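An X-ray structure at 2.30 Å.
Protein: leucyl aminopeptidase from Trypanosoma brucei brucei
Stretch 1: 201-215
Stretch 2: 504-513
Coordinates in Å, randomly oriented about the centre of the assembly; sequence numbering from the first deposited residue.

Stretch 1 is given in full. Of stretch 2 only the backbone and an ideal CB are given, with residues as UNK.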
# COMPACT_ATOMS: atom_id res chain seq x y z
N ALA G 201 29.94 27.41 -27.30
CA ALA G 201 28.80 28.08 -26.65
C ALA G 201 27.65 27.09 -26.37
O ALA G 201 27.05 27.09 -25.29
CB ALA G 201 28.29 29.23 -27.46
N VAL G 202 27.39 26.23 -27.34
CA VAL G 202 26.37 25.15 -27.19
C VAL G 202 26.74 24.17 -26.07
O VAL G 202 25.94 23.86 -25.21
CB VAL G 202 26.17 24.37 -28.51
CG1 VAL G 202 25.29 23.14 -28.32
CG2 VAL G 202 25.55 25.28 -29.54
N ALA G 203 27.97 23.71 -26.14
CA ALA G 203 28.48 22.77 -25.13
C ALA G 203 28.44 23.39 -23.75
O ALA G 203 28.08 22.74 -22.75
CB ALA G 203 29.88 22.34 -25.45
N THR G 204 28.78 24.66 -23.70
CA THR G 204 28.74 25.41 -22.42
C THR G 204 27.32 25.42 -21.83
O THR G 204 27.13 25.22 -20.63
CB THR G 204 29.27 26.85 -22.61
OG1 THR G 204 30.60 26.76 -23.12
CG2 THR G 204 29.28 27.63 -21.28
N SER G 205 26.34 25.68 -22.69
CA SER G 205 24.94 25.74 -22.25
C SER G 205 24.42 24.36 -21.81
O SER G 205 23.69 24.24 -20.84
CB SER G 205 24.04 26.32 -23.32
OG SER G 205 24.02 27.74 -23.22
N THR G 206 24.80 23.31 -22.53
CA THR G 206 24.47 21.94 -22.13
C THR G 206 24.99 21.64 -20.70
O THR G 206 24.29 21.10 -19.87
CB THR G 206 25.06 20.92 -23.07
OG1 THR G 206 24.49 21.11 -24.37
CG2 THR G 206 24.76 19.48 -22.61
N GLN G 207 26.23 22.06 -20.46
CA GLN G 207 26.93 21.79 -19.19
C GLN G 207 26.48 22.69 -18.05
O GLN G 207 26.40 22.24 -16.91
CB GLN G 207 28.42 21.87 -19.35
CG GLN G 207 28.94 20.74 -20.22
CD GLN G 207 30.44 20.81 -20.43
OE1 GLN G 207 31.06 21.88 -20.29
NE2 GLN G 207 31.02 19.69 -20.81
N LEU G 208 26.16 23.93 -18.35
CA LEU G 208 25.57 24.82 -17.33
C LEU G 208 24.20 24.26 -16.90
O LEU G 208 23.87 24.24 -15.74
CB LEU G 208 25.41 26.25 -17.84
CG LEU G 208 24.74 27.21 -16.88
CD1 LEU G 208 25.48 27.29 -15.56
CD2 LEU G 208 24.66 28.60 -17.50
N CYS G 209 23.42 23.86 -17.89
CA CYS G 209 22.10 23.26 -17.67
C CYS G 209 22.24 22.03 -16.78
O CYS G 209 21.58 21.89 -15.76
CB CYS G 209 21.45 22.91 -18.97
SG CYS G 209 19.76 22.26 -18.82
N GLN G 210 23.21 21.20 -17.14
CA GLN G 210 23.56 20.02 -16.34
C GLN G 210 23.91 20.38 -14.91
O GLN G 210 23.46 19.74 -13.93
CB GLN G 210 24.71 19.27 -16.98
CG GLN G 210 24.93 17.89 -16.41
CD GLN G 210 26.29 17.33 -16.81
OE1 GLN G 210 26.39 16.38 -17.56
NE2 GLN G 210 27.35 17.92 -16.26
N ARG G 211 24.68 21.44 -14.76
CA ARG G 211 25.17 21.89 -13.44
C ARG G 211 24.00 22.30 -12.57
O ARG G 211 23.91 21.92 -11.40
CB ARG G 211 26.13 23.06 -13.60
CG ARG G 211 26.82 23.48 -12.31
CD ARG G 211 27.88 24.57 -12.52
NE ARG G 211 28.47 24.91 -11.25
CZ ARG G 211 29.35 24.15 -10.59
NH1 ARG G 211 29.82 23.02 -11.12
NH2 ARG G 211 29.76 24.52 -9.37
N LEU G 212 23.12 23.10 -13.14
CA LEU G 212 21.97 23.64 -12.40
C LEU G 212 21.04 22.49 -11.93
O LEU G 212 20.53 22.49 -10.82
CB LEU G 212 21.20 24.65 -13.23
CG LEU G 212 21.96 25.93 -13.62
CD1 LEU G 212 21.22 26.67 -14.68
CD2 LEU G 212 22.18 26.84 -12.41
N VAL G 213 20.84 21.53 -12.82
CA VAL G 213 19.94 20.41 -12.57
C VAL G 213 20.54 19.44 -11.52
O VAL G 213 19.88 19.08 -10.56
CB VAL G 213 19.56 19.70 -13.87
CG1 VAL G 213 18.69 18.48 -13.60
CG2 VAL G 213 18.80 20.66 -14.75
N ASP G 214 21.80 19.11 -11.71
CA ASP G 214 22.58 18.26 -10.75
C ASP G 214 22.61 18.87 -9.35
O ASP G 214 22.60 18.18 -8.36
CB ASP G 214 24.04 18.09 -11.18
CG ASP G 214 24.25 16.93 -12.15
OD1 ASP G 214 23.42 16.00 -12.19
OD2 ASP G 214 25.23 17.00 -12.91
N ALA G 215 22.71 20.19 -9.28
CA ALA G 215 22.93 20.88 -8.02
C ALA G 215 21.80 20.54 -7.08
O ALA G 215 20.63 20.61 -7.46
CB ALA G 215 23.04 22.38 -8.22
N UNK G 504 23.44 8.63 -14.27
CA UNK G 504 24.59 9.48 -13.88
C UNK G 504 24.25 10.88 -13.44
O UNK G 504 25.12 11.63 -13.01
CB UNK G 504 25.57 9.58 -15.05
N UNK G 505 22.99 11.24 -13.55
CA UNK G 505 22.56 12.58 -13.16
C UNK G 505 21.97 13.34 -14.35
O UNK G 505 21.44 12.75 -15.26
CB UNK G 505 23.73 13.36 -12.57
N UNK G 506 22.08 14.66 -14.30
CA UNK G 506 21.47 15.54 -15.30
C UNK G 506 22.13 15.32 -16.66
O UNK G 506 23.29 14.96 -16.75
CB UNK G 506 21.59 17.01 -14.88
N UNK G 507 21.33 15.46 -17.69
CA UNK G 507 21.76 15.29 -19.09
C UNK G 507 22.04 16.62 -19.80
O UNK G 507 22.61 16.63 -20.87
CB UNK G 507 20.69 14.52 -19.87
N UNK G 508 21.54 17.71 -19.25
CA UNK G 508 21.56 19.00 -19.92
C UNK G 508 20.67 19.03 -21.15
O UNK G 508 20.89 19.81 -22.09
CB UNK G 508 22.99 19.36 -20.31
N UNK G 509 19.64 18.20 -21.16
CA UNK G 509 18.65 18.17 -22.26
C UNK G 509 17.83 19.44 -22.27
O UNK G 509 17.34 19.89 -21.24
CB UNK G 509 17.73 16.96 -22.13
N UNK G 510 17.65 19.99 -23.45
CA UNK G 510 16.72 21.11 -23.68
C UNK G 510 17.32 22.29 -24.42
O UNK G 510 16.74 22.77 -25.41
CB UNK G 510 16.18 21.60 -22.34
N UNK G 511 18.45 22.80 -23.95
CA UNK G 511 19.02 23.99 -24.60
C UNK G 511 19.39 23.83 -26.06
O UNK G 511 19.03 24.66 -26.88
CB UNK G 511 20.27 24.43 -23.84
N UNK G 512 20.06 22.75 -26.40
CA UNK G 512 20.45 22.48 -27.79
C UNK G 512 19.22 22.30 -28.69
O UNK G 512 19.21 22.71 -29.84
CB UNK G 512 21.33 21.23 -27.86
N UNK G 513 18.20 21.65 -28.15
CA UNK G 513 16.90 21.51 -28.84
C UNK G 513 16.38 22.89 -29.26
O UNK G 513 16.03 23.11 -30.41
CB UNK G 513 15.88 20.81 -27.94

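Stretch 1 is a helix through Asp214. Stretch 2 runs roughly antiparallel to it, with position 508 near Gln210 and position 512 near Val202.

Position 504 lies at the edge of the contact. Its CA-to-CB bond points sideways, and no atom of stretch 1 lies within 5.5 Å of the ideal CB. Stretch 1 sets no limit here, and many side chains would suit. The residue is Asn504, whose side-chain end leads away from the helix.

Position 505 has phi 119° and psi -152°. A CB at these angles would be jammed against the carbonyl O of the residue before. It would also point toward stretch 1, where the ideal CB at 505 falls 2.7 Å from Asp214 OD1, a clash. Both facts call for glycine. The residue is Gly505, and its CA sits 3.7 Å from Asp214 OD1.

Position 506 has ordinary strand angles, and its CB points toward the helix. The ideal CB at 506 is 3.4 Å from Gln210 O, 3.4 Å from Asp214 OD1 and 3.5 Å from Val213 CG1. That is a tight fit, so alanine suits, or glycine with no side chain at all. The backbone N faces Asp214 OD1, which rules out proline. The residue is Ala506. Its methyl CB packs on Val213 CG1 at 3.5 Å. Its backbone N donates a nearly straight hydrogen bond to Asp214 OD1, 2.8 Å long with an angle of 174°.

Position 507 points its CB away from stretch 1, and many residues would suit. The residue is Thr507, with chi1 in p. Its OG1 accepts a hydrogen bond from the backbone N of 509, 3.3 Å long.

Position 508 has positive phi, 67°, which favours glycine. The ideal CB at 508 would lie 2.2 Å from Thr206 O, a severe clash. Only glycine fits. The residue is Gly508. Without a CB, the chain comes close to the helix: Gly508 CA makes a CA-H...O contact with Thr206 O at 3.4 Å and lies 3.9 Å from Cys209 SG.

Position 509 points away, so stretch 1 does not choose among side chains. The residue is Phe509.

Position 510 has phi 129° and psi -52°, where a CB would be jammed against the preceding carbonyl O. Glycine is expected. Gly510 takes the N-cap position of the next helix.

Position 511 begins that helix with phi -61° and points toward Ser205 and Cys209. A small or medium apolar residue would suit, and the phi allows proline. The residue is Pro511, whose CG packs against Cys209 CB at 3.9 Å.

Position 512 points sideways, with Val202 CG1 4.4 Å from the ideal CB at 512. A small apolar side chain would suit, though others are not excluded. Ala512 makes this contact with its CB. A water links its N (3.2 Å from the water O) to Thr206 OG1 and Gly508 O (each 2.8 Å from the water O).

Position 513 is out of reach. The residue is Leu513.

Stretch 2 (504-513) NGATGFGPAL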
# COMPACT_ATOMS: atom_id res chain seq x y z
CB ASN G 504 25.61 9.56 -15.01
CG ASN G 504 26.27 8.22 -15.28
OD1 ASN G 504 26.51 7.43 -14.36
ND2 ASN G 504 26.53 7.95 -16.52
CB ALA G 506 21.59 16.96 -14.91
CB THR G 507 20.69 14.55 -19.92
OG1 THR G 507 19.45 15.24 -19.78
CG2 THR G 507 20.55 13.15 -19.47
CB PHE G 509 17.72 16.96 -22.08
CG PHE G 509 16.68 16.77 -23.15
CD1 PHE G 509 15.53 17.56 -23.17
CD2 PHE G 509 16.77 15.73 -24.04
CE1 PHE G 509 14.53 17.34 -24.11
CE2 PHE G 509 15.80 15.51 -24.99
CZ PHE G 509 14.68 16.31 -25.02
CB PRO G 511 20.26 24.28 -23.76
CG PRO G 511 19.89 23.77 -22.41
CD PRO G 511 19.11 22.52 -22.68
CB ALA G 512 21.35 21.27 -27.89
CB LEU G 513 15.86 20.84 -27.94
CG LEU G 513 14.41 20.74 -28.45
CD1 LEU G 513 14.35 19.92 -29.72
CD2 LEU G 513 13.57 20.10 -27.37
O HOH W 1 21.77 20.70 -24.61
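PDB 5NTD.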